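Local coordinates for tryptophan decarboxylase 1 (Oryza sativa subsp. japonica, PDB 6KHO), which uses pyridoxal 5'-phosphate to decarboxylate L-tryptophan to tryptamine and 5-hydroxy-L-tryptophan to serotonin, serving serotonin biosynthesis, at residues Cys306-Phe311 / His404-Val409; Ala410-Phe415 / Asn432-Cys437; Thr107-Ala112 / Arg394-Ala399; Met326-Trp331 / Cys338-Val343. One frame throughout, in Å; residues are numbered along the deposited sequence.

Interaction 1. Residues Cys306-Phe311 / His404-Val409. With CA (calcium ion), chain F.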
loop_
_atom_site.group_PDB
_atom_site.type_symbol
_atom_site.label_atom_id
_atom_site.label_comp_id
_atom_site.label_asym_id
_atom_site.label_seq_id
_atom_site.Cartn_x
_atom_site.Cartn_y
_atom_site.Cartn_z
ATOM N N CYS A 306 -23.465 2.782 6.480
ATOM C CA CYS A 306 -24.200 3.936 5.993
ATOM C C CYS A 306 -24.770 3.731 4.599
ATOM O O CYS A 306 -25.423 4.640 4.072
ATOM C CB CYS A 306 -23.299 5.169 6.037
ATOM S SG CYS A 306 -22.860 5.629 7.746
ATOM N N ILE A 307 -24.561 2.556 3.997
ATOM C CA ILE A 307 -25.322 2.180 2.815
ATOM C C ILE A 307 -26.746 1.773 3.160
ATOM O O ILE A 307 -27.559 1.567 2.249
ATOM C CB ILE A 307 -24.617 1.044 2.044
ATOM C CG1 ILE A 307 -24.736 -0.275 2.817
ATOM C CG2 ILE A 307 -23.165 1.428 1.767
ATOM C CD1 ILE A 307 -24.275 -1.516 2.041
ATOM N N CYS A 308 -27.070 1.649 4.465
ATOM C CA CYS A 308 -28.419 1.373 4.959
ATOM C C CYS A 308 -29.071 2.661 5.445
ATOM O O CYS A 308 -28.431 3.431 6.181
ATOM C CB CYS A 308 -28.373 0.356 6.095
ATOM S SG CYS A 308 -27.693 -1.251 5.603
ATOM N N PRO A 309 -30.321 2.927 5.049
ATOM C CA PRO A 309 -30.957 4.209 5.422
ATOM C C PRO A 309 -31.009 4.475 6.919
ATOM O O PRO A 309 -30.892 5.632 7.343
ATOM C CB PRO A 309 -32.366 4.071 4.827
ATOM C CG PRO A 309 -32.186 3.156 3.647
ATOM C CD PRO A 309 -31.118 2.170 4.066
ATOM N N GLU A 310 -31.182 3.442 7.739
ATOM C CA GLU A 310 -31.295 3.651 9.177
ATOM C C GLU A 310 -29.974 4.042 9.834
ATOM O O GLU A 310 -29.981 4.433 11.005
ATOM C CB GLU A 310 -31.856 2.392 9.840
ATOM C CG GLU A 310 -30.892 1.226 9.858
ATOM C CD GLU A 310 -31.118 0.245 8.713
ATOM O OE1 GLU A 310 -30.779 -0.948 8.896
ATOM O OE2 GLU A 310 -31.624 0.660 7.642
ATOM N N PHE A 311 -28.844 3.939 9.127
ATOM C CA PHE A 311 -27.560 4.375 9.659
ATOM C C PHE A 311 -27.035 5.635 8.991
ATOM O O PHE A 311 -26.097 6.248 9.513
ATOM C CB PHE A 311 -26.507 3.261 9.521
ATOM C CG PHE A 311 -26.839 2.020 10.299
ATOM C CD1 PHE A 311 -26.698 1.999 11.677
ATOM C CD2 PHE A 311 -27.295 0.878 9.654
ATOM C CE1 PHE A 311 -27.008 0.865 12.398
ATOM C CE2 PHE A 311 -27.614 -0.256 10.371
ATOM C CZ PHE A 311 -27.469 -0.265 11.745
ATOM N N HIS A 404 -26.253 -7.858 4.556
ATOM C CA HIS A 404 -25.035 -8.245 5.266
ATOM C C HIS A 404 -24.764 -7.317 6.454
ATOM O O HIS A 404 -24.462 -7.787 7.557
ATOM C CB HIS A 404 -23.854 -8.280 4.279
ATOM C CG HIS A 404 -22.539 -7.831 4.854
ATOM N ND1 HIS A 404 -21.788 -8.616 5.704
ATOM C CD2 HIS A 404 -21.823 -6.695 4.664
ATOM C CE1 HIS A 404 -20.679 -7.977 6.031
ATOM N NE2 HIS A 404 -20.676 -6.806 5.415
ATOM N N ILE A 405 -24.888 -6.001 6.262
ATOM C CA ILE A 405 -24.777 -5.074 7.395
ATOM C C ILE A 405 -25.822 -5.404 8.457
ATOM O O ILE A 405 -25.507 -5.530 9.647
ATOM C CB ILE A 405 -24.919 -3.611 6.927
ATOM C CG1 ILE A 405 -23.805 -3.209 5.954
ATOM C CG2 ILE A 405 -24.993 -2.656 8.140
ATOM C CD1 ILE A 405 -22.415 -3.258 6.544
ATOM N N ARG A 406 -27.085 -5.539 8.040
ATOM C CA ARG A 406 -28.191 -5.653 8.992
ATOM C C ARG A 406 -28.140 -6.960 9.776
ATOM O O ARG A 406 -28.487 -6.992 10.963
ATOM C CB ARG A 406 -29.523 -5.523 8.253
ATOM C CG ARG A 406 -29.723 -4.139 7.660
ATOM C CD ARG A 406 -30.895 -4.063 6.691
ATOM N NE ARG A 406 -31.225 -2.673 6.387
ATOM C CZ ARG A 406 -31.859 -2.274 5.286
ATOM N NH1 ARG A 406 -32.240 -3.157 4.372
ATOM N NH2 ARG A 406 -32.109 -0.986 5.097
ATOM N N SER A 407 -27.731 -8.055 9.131
ATOM C CA SER A 407 -27.650 -9.322 9.844
ATOM C C SER A 407 -26.514 -9.318 10.859
ATOM O O SER A 407 -26.639 -9.939 11.922
ATOM C CB SER A 407 -27.509 -10.483 8.853
ATOM O OG SER A 407 -26.352 -10.337 8.047
ATOM N N ASP A 408 -25.413 -8.607 10.574
ATOM C CA ASP A 408 -24.356 -8.468 11.576
ATOM C C ASP A 408 -24.839 -7.659 12.768
ATOM O O ASP A 408 -24.513 -7.977 13.919
ATOM C CB ASP A 408 -23.121 -7.790 10.978
ATOM C CG ASP A 408 -22.301 -8.727 10.126
ATOM O OD1 ASP A 408 -22.599 -9.933 10.139
ATOM O OD2 ASP A 408 -21.357 -8.258 9.459
ATOM N N VAL A 409 -25.575 -6.583 12.500
ATOM C CA VAL A 409 -26.086 -5.744 13.577
ATOM C C VAL A 409 -27.089 -6.523 14.417
ATOM O O VAL A 409 -27.097 -6.428 15.652
ATOM C CB VAL A 409 -26.694 -4.454 12.991
ATOM C CG1 VAL A 409 -27.586 -3.768 14.006
ATOM C CG2 VAL A 409 -25.577 -3.514 12.514
HETATM CA CA CA F . -22.171 -11.785 8.743
HETATM O O HOH W 1 -23.043 -10.316 7.101
HETATM O O HOH W 2 -24.314 -12.344 8.748
HETATM O O HOH W 3 -20.228 -10.365 8.305
HETATM O O HOH W 4 -20.735 -13.002 10.152
HETATM O O HOH W 5 -21.484 -13.113 6.796
#
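Glu-310 is gripped side-on by Arg-406: NE donates to OE1 and NH2 to OE2, each at 3.1 Å with an N-H...O angle of 160°. Both oxygens use the lone pair on the side of the other oxygen, and the carboxylate and guanidinium planes lie only 9° apart. Arg-406 runs extended from CG to NE to get there, while the Glu-310 chain bends at chi2 to present its carboxylate. Pro-309 crosses the arginine at about a right angle, bringing Pro-309 CD to 3.5 Å from Arg-406 NH2. An alanine in place of Arg-406 would probably leave the Glu-310 carboxylate without its charge partner and free to turn.

Beneath the ion pair the contact is apolar. SG of Cys-308 sits against CB of Ile-405 at 3.9 Å. Phe-311 and Val-409 reach toward each other tip to tip, CZ to CG2 at 3.8 Å, and CE2 of the same ring passes Ile-405 CG2. This fastens the loop that follows strand 294-298 to the long helix 386-420 of the decarboxylase fold.

On another flank of the helix Asp-408 binds a calcium ion through OD1 at 2.4 Å, and five waters complete its six ligands. Three of the waters also donate hydrogen bonds to the protein: water 1 to His-404 O, water 2 to Ser-407 OG, and water 3 to OD2 of the same aspartate. With one protein oxygen and five waters around it, the ion is probably held largely through its hydration shell, whereas the loop is tied directly, by a charged pair toward the surface and apolar side chains beneath.

Interaction 2. Residues Ala410-Phe415 / Asn432-Cys437; sequences AMAKVF and NFALVC
Helix segment 410-415 lies close against the start of strand 435-440, with Ala-412 nearest Ala-434, just ahead of the strand, CA to CA 5.1 Å. The small side chains probably allow so near an approach. The methyl of Ala-412 points at the other backbone: its CB rests 3.6 Å from Ala-434 CA and 4.0 Å from the carbonyl oxygen of Phe-433, while the CB atoms of Ala-412 and Ala-434 stand 4.2 Å apart.

Two residues on, Val-436 points at the helix, while Leu-435 and Cys-437 on either side of it point away. Its two methyls divide the work. Val-436 CG2 touches the carbonyl oxygen of Ala-412 at 3.6 Å, and its CG1, anti to the backbone N (chi1 173°), meets the edge of the Phe-415 ring, 3.9 Å from Phe-415 CD2. Phe-415 has CG anti to its own backbone N (chi1 -178°), which sends the ring out toward the strand.

The strand belongs to the four-stranded antiparallel sheet made from 425-427, 435-440, 481-487 and 474-478, the C-terminal part of the chain, and helix 386-420 covers one side of it. Phe-415 is further enclosed there: its ring stacks on Phe-486, meets Phe-438 edge-to-face, and touches Val-498 and Ile-505 of helix 495-513.

Phe-433 is different. Its side chain turns away from the helix and its ring meets that of His-314; the Phe-433 side chain is about 7 Å from that of Phe-104, a serotonin-binding residue. Just after it, the backbone N of Ala-434 is hydrogen-bonded to the hydroxyl of Tyr-301.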
loop_
_atom_site.group_PDB
_atom_site.type_symbol
_atom_site.label_atom_id
_atom_site.label_comp_id
_atom_site.label_asym_id
_atom_site.label_seq_id
_atom_site.Cartn_x
_atom_site.Cartn_y
_atom_site.Cartn_z
ATOM N N ALA A 410 -27.922 -7.337 13.764
ATOM C CA ALA A 410 -28.929 -8.104 14.487
ATOM C C ALA A 410 -28.290 -9.178 15.364
ATOM O O ALA A 410 -28.751 -9.416 16.484
ATOM C CB ALA A 410 -29.927 -8.712 13.501
ATOM N N MET A 411 -27.221 -9.827 14.883
ATOM C CA MET A 411 -26.454 -10.724 15.749
ATOM C C MET A 411 -25.870 -9.972 16.939
ATOM O O MET A 411 -25.902 -10.469 18.070
ATOM C CB MET A 411 -25.329 -11.418 14.971
ATOM C CG MET A 411 -25.785 -12.453 13.939
ATOM S SD MET A 411 -24.471 -13.631 13.502
ATOM C CE MET A 411 -23.259 -12.560 12.727
ATOM N N ALA A 412 -25.312 -8.780 16.703
ATOM C CA ALA A 412 -24.792 -7.975 17.809
ATOM C C ALA A 412 -25.893 -7.616 18.802
ATOM O O ALA A 412 -25.651 -7.569 20.014
ATOM C CB ALA A 412 -24.125 -6.704 17.279
ATOM N N LYS A 413 -27.105 -7.353 18.310
ATOM C CA LYS A 413 -28.205 -7.038 19.214
ATOM C C LYS A 413 -28.595 -8.251 20.047
ATOM O O LYS A 413 -28.946 -8.105 21.223
ATOM C CB LYS A 413 -29.409 -6.512 18.431
ATOM C CG LYS A 413 -30.309 -5.596 19.248
ATOM C CD LYS A 413 -31.666 -5.390 18.593
ATOM C CE LYS A 413 -32.638 -4.702 19.552
ATOM N NZ LYS A 413 -32.846 -5.491 20.803
ATOM N N VAL A 414 -28.531 -9.452 19.462
ATOM C CA VAL A 414 -28.743 -10.674 20.232
ATOM C C VAL A 414 -27.750 -10.750 21.387
ATOM O O VAL A 414 -28.129 -10.995 22.539
ATOM C CB VAL A 414 -28.648 -11.909 19.313
ATOM C CG1 VAL A 414 -28.400 -13.169 20.117
ATOM C CG2 VAL A 414 -29.923 -12.060 18.482
ATOM N N PHE A 415 -26.466 -10.508 21.104
ATOM C CA PHE A 415 -25.448 -10.597 22.148
ATOM C C PHE A 415 -25.632 -9.515 23.210
ATOM O O PHE A 415 -25.422 -9.771 24.404
ATOM C CB PHE A 415 -24.054 -10.495 21.534
ATOM C CG PHE A 415 -22.936 -10.635 22.532
ATOM C CD1 PHE A 415 -22.429 -11.881 22.846
ATOM C CD2 PHE A 415 -22.374 -9.519 23.133
ATOM C CE1 PHE A 415 -21.393 -12.019 23.743
ATOM C CE2 PHE A 415 -21.335 -9.647 24.042
ATOM C CZ PHE A 415 -20.845 -10.897 24.348
ATOM N N ASN A 432 -24.012 1.172 18.736
ATOM C CA ASN A 432 -24.438 1.820 17.497
ATOM C C ASN A 432 -24.394 0.891 16.289
ATOM O O ASN A 432 -25.218 1.032 15.375
ATOM C CB ASN A 432 -23.563 3.044 17.210
ATOM C CG ASN A 432 -23.784 4.162 18.205
ATOM O OD1 ASN A 432 -24.920 4.520 18.490
ATOM N ND2 ASN A 432 -22.694 4.707 18.751
ATOM N N PHE A 433 -23.451 -0.048 16.258
ATOM C CA PHE A 433 -23.249 -0.873 15.071
ATOM C C PHE A 433 -23.172 -2.344 15.458
ATOM O O PHE A 433 -24.121 -2.865 16.050
ATOM C CB PHE A 433 -22.008 -0.377 14.326
ATOM C CG PHE A 433 -22.073 1.105 14.006
ATOM C CD1 PHE A 433 -22.929 1.575 13.017
ATOM C CD2 PHE A 433 -21.327 2.023 14.728
ATOM C CE1 PHE A 433 -23.013 2.934 12.736
ATOM C CE2 PHE A 433 -21.400 3.386 14.456
ATOM C CZ PHE A 433 -22.246 3.843 13.458
ATOM N N ALA A 434 -22.073 -3.034 15.140
ATOM C CA ALA A 434 -21.978 -4.464 15.424
ATOM C C ALA A 434 -20.947 -4.773 16.505
ATOM O O ALA A 434 -20.506 -5.923 16.627
ATOM C CB ALA A 434 -21.669 -5.254 14.148
ATOM N N LEU A 435 -20.557 -3.774 17.292
ATOM C CA LEU A 435 -19.623 -3.949 18.395
ATOM C C LEU A 435 -20.359 -3.715 19.709
ATOM O O LEU A 435 -21.062 -2.707 19.865
ATOM C CB LEU A 435 -18.435 -2.992 18.273
ATOM C CG LEU A 435 -17.528 -2.807 19.499
ATOM C CD1 LEU A 435 -16.530 -3.963 19.632
ATOM C CD2 LEU A 435 -16.805 -1.471 19.434
ATOM N N VAL A 436 -20.195 -4.646 20.647
ATOM C CA VAL A 436 -20.771 -4.538 21.985
ATOM C C VAL A 436 -19.627 -4.428 22.982
ATOM O O VAL A 436 -18.711 -5.259 22.977
ATOM C CB VAL A 436 -21.666 -5.744 22.318
ATOM C CG1 VAL A 436 -22.105 -5.685 23.776
ATOM C CG2 VAL A 436 -22.864 -5.794 21.397
ATOM N N CYS A 437 -19.674 -3.410 23.836
ATOM C CA CYS A 437 -18.705 -3.261 24.913
ATOM C C CYS A 437 -19.380 -3.664 26.222
ATOM O O CYS A 437 -20.456 -3.156 26.548
ATOM C CB CYS A 437 -18.179 -1.824 24.994
ATOM S SG CYS A 437 -17.095 -1.286 23.619
#

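Interaction 3. Residues Thr107-Ala112 / Arg394-Ala399; sequences TNSAAA and RTYGVA
Tyr-396 pushes its phenol from helix 386-420 into the first turn of helix 110-122, where Ser-109 is the N-cap: its OG accepts from Ala-112 N at 3.3 Å. The tight part of the contact gathers round the tyrosine hydroxyl. Ala-111 N donates to Tyr-396 OH at 3.1 Å with an N-H...O angle of 159°, so the phenol oxygen takes up one of the N-H groups at the helix start, whose field would probably polarise it. The methyl of Ala-111 closes in beside it, CB lying 3.7 Å from Tyr-396 CE2.

The other end is looser. Thr-395 only approaches Ala-111, OG1 to CB at 4.1 Å, and its hydroxyl is engaged by Met-391 O and by Thr-80 OG1 of the second subunit. That subunit also brings Phe-22 against the Tyr-396 ring, so the contact sits at the dimer interface. The helix kinks beyond Tyr-396, where the N atoms of Val-398 and Ala-399 lack bonds to the turn before. Ser-109 OG, which also bonds to Met-333 O, lies in the plane of the Tyr-396 ring at its edge, 3.5 Å from CE2.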
loop_
_atom_site.group_PDB
_atom_site.type_symbol
_atom_site.label_atom_id
_atom_site.label_comp_id
_atom_site.label_asym_id
_atom_site.label_seq_id
_atom_site.Cartn_x
_atom_site.Cartn_y
_atom_site.Cartn_z
ATOM N N THR A 107 -13.923 -8.599 6.936
ATOM C CA THR A 107 -14.936 -9.361 6.216
ATOM C C THR A 107 -14.494 -9.571 4.771
ATOM O O THR A 107 -13.757 -8.763 4.199
ATOM C CB THR A 107 -16.314 -8.679 6.283
ATOM O OG1 THR A 107 -16.320 -7.419 5.578
ATOM C CG2 THR A 107 -16.726 -8.443 7.744
ATOM N N ASN A 108 -14.902 -10.700 4.199
ATOM C CA ASN A 108 -14.356 -11.146 2.926
ATOM C C ASN A 108 -15.462 -11.806 2.109
ATOM O O ASN A 108 -16.562 -12.075 2.608
ATOM C CB ASN A 108 -13.172 -12.108 3.161
ATOM C CG ASN A 108 -12.098 -12.001 2.097
ATOM O OD1 ASN A 108 -12.275 -11.336 1.071
ATOM N ND2 ASN A 108 -10.967 -12.669 2.337
ATOM N N SER A 109 -15.159 -12.085 0.839
ATOM C CA SER A 109 -16.137 -12.712 -0.039
ATOM C C SER A 109 -15.418 -13.372 -1.205
ATOM O O SER A 109 -14.311 -12.970 -1.583
ATOM C CB SER A 109 -17.168 -11.699 -0.560
ATOM O OG SER A 109 -16.564 -10.727 -1.414
ATOM N N ALA A 110 -16.069 -14.389 -1.775
ATOM C CA ALA A 110 -15.484 -15.086 -2.920
ATOM C C ALA A 110 -15.252 -14.136 -4.091
ATOM O O ALA A 110 -14.230 -14.232 -4.780
ATOM C CB ALA A 110 -16.381 -16.251 -3.338
ATOM N N ALA A 111 -16.177 -13.194 -4.314
ATOM C CA ALA A 111 -16.010 -12.243 -5.412
ATOM C C ALA A 111 -14.773 -11.372 -5.215
ATOM O O ALA A 111 -14.049 -11.088 -6.178
ATOM C CB ALA A 111 -17.253 -11.365 -5.556
ATOM N N ALA A 112 -14.515 -10.940 -3.980
ATOM C CA ALA A 112 -13.378 -10.059 -3.734
ATOM C C ALA A 112 -12.059 -10.800 -3.880
ATOM O O ALA A 112 -11.104 -10.265 -4.453
ATOM C CB ALA A 112 -13.474 -9.430 -2.341
ATOM N N ARG A 394 -20.871 -5.655 -8.146
ATOM C CA ARG A 394 -21.513 -6.167 -9.359
ATOM C C ARG A 394 -22.117 -7.551 -9.136
ATOM O O ARG A 394 -23.186 -7.859 -9.673
ATOM C CB ARG A 394 -20.511 -6.212 -10.521
ATOM C CG ARG A 394 -21.082 -6.753 -11.861
ATOM C CD ARG A 394 -22.251 -5.868 -12.292
ATOM N NE ARG A 394 -22.768 -6.118 -13.640
ATOM C CZ ARG A 394 -23.997 -6.553 -13.884
ATOM N NH1 ARG A 394 -24.803 -6.823 -12.871
ATOM N NH2 ARG A 394 -24.413 -6.735 -15.132
ATOM N N THR A 395 -21.454 -8.405 -8.356
ATOM C CA THR A 395 -21.946 -9.773 -8.207
ATOM C C THR A 395 -23.062 -9.855 -7.165
ATOM O O THR A 395 -24.083 -10.513 -7.397
ATOM C CB THR A 395 -20.788 -10.717 -7.845
ATOM O OG1 THR A 395 -19.717 -10.556 -8.786
ATOM C CG2 THR A 395 -21.245 -12.189 -7.862
ATOM N N TYR A 396 -22.894 -9.192 -6.020
ATOM C CA TYR A 396 -23.838 -9.336 -4.911
ATOM C C TYR A 396 -24.973 -8.312 -4.942
ATOM O O TYR A 396 -26.105 -8.649 -4.577
ATOM C CB TYR A 396 -23.097 -9.248 -3.577
ATOM C CG TYR A 396 -22.006 -10.288 -3.462
ATOM C CD1 TYR A 396 -22.235 -11.608 -3.849
ATOM C CD2 TYR A 396 -20.742 -9.952 -2.995
ATOM C CE1 TYR A 396 -21.237 -12.567 -3.763
ATOM C CE2 TYR A 396 -19.732 -10.909 -2.896
ATOM C CZ TYR A 396 -19.997 -12.211 -3.278
ATOM O OH TYR A 396 -19.007 -13.151 -3.177
ATOM N N GLY A 397 -24.706 -7.080 -5.371
ATOM C CA GLY A 397 -25.736 -6.062 -5.455
ATOM C C GLY A 397 -26.008 -5.371 -4.124
ATOM O O GLY A 397 -25.620 -5.835 -3.051
ATOM N N VAL A 398 -26.718 -4.237 -4.205
ATOM C CA VAL A 398 -26.908 -3.376 -3.035
ATOM C C VAL A 398 -27.724 -4.089 -1.957
ATOM O O VAL A 398 -27.385 -4.049 -0.767
ATOM C CB VAL A 398 -27.569 -2.043 -3.436
ATOM C CG1 VAL A 398 -27.744 -1.144 -2.189
ATOM C CG2 VAL A 398 -26.740 -1.305 -4.507
ATOM N N ALA A 399 -28.815 -4.744 -2.364
ATOM C CA ALA A 399 -29.727 -5.353 -1.399
ATOM C C ALA A 399 -29.016 -6.377 -0.520
ATOM O O ALA A 399 -29.220 -6.396 0.699
ATOM C CB ALA A 399 -30.917 -5.980 -2.130
#

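Interaction 4. Residues Met326-Trp331 / Cys338-Val343. With PLP (pyridoxal-5'-phosphate), chain C.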
loop_
_atom_site.group_PDB
_atom_site.type_symbol
_atom_site.label_atom_id
_atom_site.label_comp_id
_atom_site.label_asym_id
_atom_site.label_seq_id
_atom_site.Cartn_x
_atom_site.Cartn_y
_atom_site.Cartn_z
ATOM N N MET A 326 -13.468 5.659 4.248
ATOM C CA MET A 326 -13.956 4.446 4.878
ATOM C C MET A 326 -13.279 3.263 4.201
ATOM O O MET A 326 -12.743 3.378 3.092
ATOM C CB MET A 326 -15.484 4.328 4.791
ATOM C CG MET A 326 -16.026 4.614 3.435
ATOM S SD MET A 326 -16.257 3.095 2.511
ATOM C CE MET A 326 -17.949 2.813 2.992
ATOM N N SER A 327 -13.284 2.126 4.888
ATOM C CA SER A 327 -12.539 0.954 4.432
ATOM C C SER A 327 -13.486 -0.191 4.122
ATOM O O SER A 327 -14.010 -0.836 5.047
ATOM C CB SER A 327 -11.508 0.530 5.474
ATOM O OG SER A 327 -10.485 1.506 5.572
ATOM N N PRO A 328 -13.743 -0.476 2.853
ATOM C CA PRO A 328 -14.430 -1.724 2.513
ATOM C C PRO A 328 -13.715 -2.938 3.074
ATOM O O PRO A 328 -14.366 -3.951 3.332
ATOM C CB PRO A 328 -14.431 -1.725 0.977
ATOM C CG PRO A 328 -14.388 -0.265 0.618
ATOM C CD PRO A 328 -13.500 0.369 1.666
ATOM N N HIS A 329 -12.395 -2.855 3.308
ATOM C CA HIS A 329 -11.732 -4.034 3.860
ATOM C C HIS A 329 -12.016 -4.237 5.342
ATOM O O HIS A 329 -11.508 -5.199 5.927
ATOM C CB HIS A 329 -10.216 -4.015 3.575
ATOM C CG HIS A 329 -9.420 -3.035 4.388
ATOM N ND1 HIS A 329 -8.481 -2.203 3.816
ATOM C CD2 HIS A 329 -9.353 -2.809 5.724
ATOM C CE1 HIS A 329 -7.896 -1.484 4.759
ATOM N NE2 HIS A 329 -8.409 -1.831 5.926
ATOM N N LYS A 330 -12.824 -3.378 5.957
ATOM C CA LYS A 330 -13.363 -3.695 7.272
ATOM C C LYS A 330 -14.679 -4.434 7.099
ATOM O O LYS A 330 -14.712 -5.664 7.163
ATOM C CB LYS A 330 -13.564 -2.428 8.111
ATOM C CG LYS A 330 -12.273 -1.730 8.431
ATOM C CD LYS A 330 -11.833 -2.002 9.833
ATOM C CE LYS A 330 -11.158 -0.775 10.396
ATOM N NZ LYS A 330 -9.917 -1.142 11.096
ATOM N N TRP A 331 -15.753 -3.699 6.806
ATOM C CA TRP A 331 -17.109 -4.229 6.897
ATOM C C TRP A 331 -17.824 -4.299 5.544
ATOM O O TRP A 331 -19.058 -4.301 5.504
ATOM C CB TRP A 331 -17.907 -3.365 7.886
ATOM C CG TRP A 331 -19.088 -4.027 8.548
ATOM C CD1 TRP A 331 -19.480 -5.340 8.445
ATOM C CD2 TRP A 331 -20.034 -3.394 9.417
ATOM N NE1 TRP A 331 -20.615 -5.554 9.208
ATOM C CE2 TRP A 331 -20.975 -4.373 9.805
ATOM C CE3 TRP A 331 -20.174 -2.084 9.913
ATOM C CZ2 TRP A 331 -22.040 -4.084 10.663
ATOM C CZ3 TRP A 331 -21.227 -1.800 10.755
ATOM C CH2 TRP A 331 -22.146 -2.793 11.124
ATOM N N CYS A 338 -8.073 -2.090 1.026
ATOM C CA CYS A 338 -9.050 -1.305 0.282
ATOM C C CYS A 338 -9.644 -0.198 1.160
ATOM O O CYS A 338 -10.580 -0.450 1.923
ATOM C CB CYS A 338 -10.167 -2.209 -0.249
ATOM S SG CYS A 338 -11.346 -1.321 -1.346
ATOM N N THR A 339 -9.104 1.016 1.074
ATOM C CA THR A 339 -9.665 2.175 1.769
ATOM C C THR A 339 -10.033 3.212 0.727
ATOM O O THR A 339 -9.224 3.512 -0.155
ATOM C CB THR A 339 -8.671 2.778 2.770
ATOM O OG1 THR A 339 -8.299 1.784 3.727
ATOM C CG2 THR A 339 -9.296 3.983 3.507
ATOM N N CYS A 340 -11.245 3.753 0.821
ATOM C CA CYS A 340 -11.748 4.715 -0.151
ATOM C C CYS A 340 -11.721 6.110 0.460
ATOM O O CYS A 340 -12.276 6.318 1.538
ATOM C CB CYS A 340 -13.168 4.342 -0.583
ATOM S SG CYS A 340 -13.178 2.731 -1.441
ATOM N N LEU A 341 -11.080 7.052 -0.231
ATOM C CA LEU A 341 -11.032 8.449 0.186
ATOM C C LEU A 341 -11.805 9.298 -0.811
ATOM O O LEU A 341 -11.566 9.193 -2.017
ATOM C CB LEU A 341 -9.584 8.946 0.263
ATOM C CG LEU A 341 -9.414 10.469 0.332
ATOM C CD1 LEU A 341 -9.980 11.004 1.662
ATOM C CD2 LEU A 341 -7.951 10.842 0.165
ATOM N N TYR A 342 -12.701 10.149 -0.312
ATOM C CA TYR A 342 -13.468 11.083 -1.132
ATOM C C TYR A 342 -13.153 12.504 -0.690
ATOM O O TYR A 342 -13.052 12.769 0.510
ATOM C CB TYR A 342 -14.981 10.844 -1.003
ATOM C CG TYR A 342 -15.432 9.490 -1.508
ATOM C CD1 TYR A 342 -15.453 8.387 -0.663
ATOM C CD2 TYR A 342 -15.822 9.313 -2.837
ATOM C CE1 TYR A 342 -15.869 7.136 -1.122
ATOM C CE2 TYR A 342 -16.247 8.067 -3.309
ATOM C CZ TYR A 342 -16.268 6.987 -2.446
ATOM O OH TYR A 342 -16.672 5.752 -2.902
ATOM N N VAL A 343 -12.992 13.415 -1.656
ATOM C CA VAL A 343 -12.700 14.815 -1.359
ATOM C C VAL A 343 -13.622 15.700 -2.185
ATOM O O VAL A 343 -14.018 15.343 -3.298
ATOM C CB VAL A 343 -11.215 15.174 -1.620
ATOM C CG1 VAL A 343 -10.280 14.271 -0.791
ATOM C CG2 VAL A 343 -10.875 15.063 -3.089
HETATM N N1 PLP C . -9.608 4.409 12.004
HETATM C C2 PLP C . -10.679 3.641 12.413
HETATM C C2A PLP C . -11.917 4.262 12.980
HETATM C C3 PLP C . -10.616 2.260 12.305
HETATM O O3 PLP C . -11.682 1.502 12.709
HETATM C C4 PLP C . -9.486 1.650 11.773
HETATM C C4A PLP C . -9.556 0.225 11.306
HETATM C C5 PLP C . -8.408 2.422 11.364
HETATM C C6 PLP C . -8.472 3.808 11.485
HETATM C C5A PLP C . -7.195 1.704 10.810
HETATM O O4P PLP C . -6.284 2.555 10.155
HETATM P P PLP C . -5.270 1.981 9.022
HETATM O O1P PLP C . -4.562 0.750 9.519
HETATM O O2P PLP C . -4.302 3.091 8.700
HETATM O O3P PLP C . -6.020 1.578 7.764
#
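A chi1 of 74° puts His-329 CG between its backbone N and carbonyl carbon, the crowded position, and the imidazole turns its edge to Cys-338; in Ser-327 a chi1 of -68° sets OG beside its own backbone N, close to Thr-339. These residues follow directly on an antiparallel strand pair in the seven-stranded mixed sheet of the large domain of fold-type I PLP enzymes. Met-326 and Cys-340 form a hydrogen-bonded pair, with Cys-340 N giving to Met-326 O at 2.7 Å and Met-326 N to Cys-340 O at 3.0 Å.

Past this pair the regular strand ladder stops, and side-chain acceptors and hydroxyls join a weak backbone bond. Cys-338 N donates to His-329 ND1 at 2.8 Å and 162°, in the plane of the ring. His-329 N returns the weak bond, to Cys-338 O at 3.3 Å. Ser-327 OG and Thr-339 OG1 share a hydrogen bond of 2.9 Å. Ser-327 CB lies over one face of the imidazole, toward its rim. An alanine in place of His-329 would probably leave Cys-338 N without its acceptor and the turn less firmly tied to the strand.

Pro-328 touches two sulfurs with one atom: its CG is 3.8 Å from both Cys-338 SG and Cys-340 SG. The short turn so fixed carries Lys-330, whose side chain bends at chi2, chi3 and chi4 to reach the cofactor. Lys-330 NZ is covalently bonded to C4A of pyridoxal-5'-phosphate at 1.4 Å.

Overall arrangement
Helix 386-420 supplies one segment each to interactions 3, 1 and 2, and Trp-331, right after the cofactor lysine of interaction 4, ties interactions 1 and 2 to the active site. Trp-331 NE1 and O probably hydrogen-bond to Asp-408 OD2 (2.8 Å) and His-404 NE2 (3.0 Å) of interaction 1, linking the calcium ligand to the lysine turn. Ala-434 of interaction 2 packs on the same indole, CB to CZ2 at 3.7 Å. From interaction 3, Thr-107 OG1 lies 2.9 Å from Lys-330 O, a probable hydrogen bond. Interactions 1 and 2 also touch, their centres about 12 Å apart, whereas the Ile-405 side chain remains about 13 Å from the pyridoxal phosphate.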